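Local coordinates for type I polyketide synthase PikAII (Streptomyces venezuelae, PDB 3QP9), which probably epimerises the alpha-substituent of a growing polyketide intermediate through its C2-type ketoreductase, a class generally considered unable to reduce the beta-keto group, at residues M174-R180 and A416-F421. Sequence-based numbering, arbitrary orientation.
Sequences MVWGMGR and AAGTAF
The carbonyl oxygen of Ala417 has the side chain of Met174 passing alongside it with three successive atoms: CB, CG and SD, of which Met174 CG is nearest to Ala417 O at 3.1 Å. From its own helix the same oxygen receives a weak hydrogen bond from the N of Phe421, which also bonds Gly418 O. Met174 CG stands anti to its own carbonyl carbon (chi1 -56°), and a nearly extended chi2 (-161°) then carries Met174 SD to 3.9 Å from Phe421 CB and into a Met-aromatic contact, 5.2 Å from the centroid of the Phe421 ring and oblique to it.

One turn along helix 170-185, Gly177 brings bare backbone to the partner helix, and the axes of segments 174-180 and 416-421 come within 7.0 Å, their directions 140° apart. Alanine methyls fill the seam: Ala416 CB sits 3.3 Å from Gly177 O, and Ala420 CB rests 3.9 Å from Gly177 CA. Ala417 CB touches Met174 CB at 4.0 Å and, more loosely, Met178 CB. Beyond Gly177, the guanidinium of Arg180 offers its edge to the Ala420 methyl, and Trp176 O stands 3.6 Å above its plane, over the centre. Arg180 NH2 also makes a weak hydrogen bond to Ala405 O.

The contact is wholly buried near the centre of the chain. Helix 170-185 comes from the earlier part of the chain and helix 413-426 from the later part, consistent with contact between the structural and catalytic Rossmann-like subdomains of polyketide ketoreductases. Helix 130-144 packs on Met174 and Met178, helix 363-386 on Met174, Ala417 and Phe421, and Leu193 of strand 190-196 touches Trp176 and Val175.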
loop_
_atom_site.group_PDB
_atom_site.type_symbol
_atom_site.label_atom_id
_atom_site.label_comp_id
_atom_site.label_asym_id
_atom_site.label_seq_id
_atom_site.Cartn_x
_atom_site.Cartn_y
_atom_site.Cartn_z
ATOM N N MET A 174 -2.649 2.376 -4.432
ATOM C CA MET A 174 -3.061 0.917 -4.521
ATOM C C MET A 174 -2.551 0.302 -5.803
ATOM O O MET A 174 -2.250 -0.887 -5.854
ATOM C CB MET A 174 -4.580 0.703 -4.444
ATOM C CG MET A 174 -5.134 1.313 -3.180
ATOM S SD MET A 174 -6.734 0.721 -2.672
ATOM C CE MET A 174 -7.704 1.621 -3.897
ATOM N N VAL A 175 -2.405 1.105 -6.849
ATOM C CA VAL A 175 -1.747 0.596 -8.031
ATOM C C VAL A 175 -0.263 0.278 -7.809
ATOM O O VAL A 175 0.273 -0.706 -8.342
ATOM C CB VAL A 175 -1.923 1.576 -9.163
ATOM C CG1 VAL A 175 -0.941 1.259 -10.292
ATOM C CG2 VAL A 175 -3.372 1.522 -9.577
ATOM N N TRP A 176 0.398 1.075 -7.001
ATOM C CA TRP A 176 1.800 0.773 -6.625
ATOM C C TRP A 176 1.834 -0.526 -5.870
ATOM O O TRP A 176 2.736 -1.373 -6.077
ATOM C CB TRP A 176 2.455 1.908 -5.756
ATOM C CG TRP A 176 2.898 3.096 -6.623
ATOM C CD1 TRP A 176 2.060 3.965 -7.319
ATOM C CD2 TRP A 176 4.221 3.495 -6.975
ATOM N NE1 TRP A 176 2.779 4.867 -7.999
ATOM C CE2 TRP A 176 4.101 4.612 -7.820
ATOM C CE3 TRP A 176 5.522 3.016 -6.639
ATOM C CZ2 TRP A 176 5.209 5.285 -8.367
ATOM C CZ3 TRP A 176 6.591 3.696 -7.130
ATOM C CH2 TRP A 176 6.453 4.824 -8.014
ATOM N N GLY A 177 0.911 -0.717 -4.943
ATOM C CA GLY A 177 0.993 -1.961 -4.154
ATOM C C GLY A 177 0.827 -3.183 -5.046
ATOM O O GLY A 177 1.575 -4.182 -4.955
ATOM N N MET A 178 -0.192 -3.120 -5.916
ATOM C CA MET A 178 -0.448 -4.269 -6.790
ATOM C C MET A 178 0.683 -4.422 -7.827
ATOM O O MET A 178 1.080 -5.558 -8.138
ATOM C CB MET A 178 -1.760 -4.022 -7.538
ATOM C CG MET A 178 -2.130 -5.166 -8.507
ATOM S SD MET A 178 -3.785 -4.657 -9.068
ATOM C CE MET A 178 -3.267 -3.659 -10.422
ATOM N N GLY A 179 1.169 -3.283 -8.330
ATOM C CA GLY A 179 2.287 -3.209 -9.329
ATOM C C GLY A 179 3.558 -3.886 -8.902
ATOM O O GLY A 179 4.207 -4.585 -9.707
ATOM N N ARG A 180 4.013 -3.656 -7.678
ATOM C CA ARG A 180 5.169 -4.438 -7.204
ATOM C C ARG A 180 4.933 -5.912 -7.278
ATOM O O ARG A 180 5.870 -6.675 -7.520
ATOM C CB ARG A 180 5.505 -4.065 -5.765
ATOM C CG ARG A 180 6.030 -2.588 -5.703
ATOM C CD ARG A 180 6.414 -2.305 -4.165
ATOM N NE ARG A 180 5.269 -1.802 -3.364
ATOM C CZ ARG A 180 4.907 -0.526 -3.306
ATOM N NH1 ARG A 180 5.545 0.411 -4.012
ATOM N NH2 ARG A 180 3.820 -0.195 -2.602
ATOM N N ALA A 416 -1.717 -6.398 -1.100
ATOM C CA ALA A 416 -0.850 -5.237 -1.271
ATOM C C ALA A 416 -1.556 -3.944 -1.718
ATOM O O ALA A 416 -1.297 -2.853 -1.180
ATOM C CB ALA A 416 0.292 -5.587 -2.251
ATOM N N ALA A 417 -2.459 -4.043 -2.694
ATOM C CA ALA A 417 -3.304 -2.904 -3.027
ATOM C C ALA A 417 -3.984 -2.278 -1.793
ATOM O O ALA A 417 -3.900 -1.062 -1.583
ATOM C CB ALA A 417 -4.392 -3.322 -4.134
ATOM N N GLY A 418 -4.692 -3.104 -0.992
ATOM C CA GLY A 418 -5.526 -2.555 0.097
ATOM C C GLY A 418 -4.649 -1.952 1.205
ATOM O O GLY A 418 -4.936 -0.927 1.757
ATOM N N THR A 419 -3.552 -2.644 1.501
ATOM C CA THR A 419 -2.680 -2.327 2.596
ATOM C C THR A 419 -1.826 -1.128 2.143
ATOM O O THR A 419 -1.487 -0.234 2.968
ATOM C CB THR A 419 -2.020 -3.688 2.885
ATOM O OG1 THR A 419 -2.324 -4.170 4.184
ATOM C CG2 THR A 419 -0.692 -4.090 2.280
ATOM N N ALA A 420 -1.528 -1.043 0.835
ATOM C CA ALA A 420 -0.825 0.215 0.394
ATOM C C ALA A 420 -1.670 1.435 0.570
ATOM O O ALA A 420 -1.147 2.561 0.662
ATOM C CB ALA A 420 -0.285 0.138 -1.096
ATOM N N PHE A 421 -2.992 1.247 0.673
ATOM C CA PHE A 421 -3.837 2.436 0.862
ATOM C C PHE A 421 -3.624 2.954 2.253
ATOM O O PHE A 421 -3.618 4.248 2.470
ATOM C CB PHE A 421 -5.324 2.112 0.667
ATOM C CG PHE A 421 -6.233 3.289 0.882
ATOM C CD1 PHE A 421 -6.482 4.178 -0.170
ATOM C CD2 PHE A 421 -6.846 3.487 2.139
ATOM C CE1 PHE A 421 -7.314 5.277 0.021
ATOM C CE2 PHE A 421 -7.649 4.510 2.334
ATOM C CZ PHE A 421 -7.925 5.430 1.257
#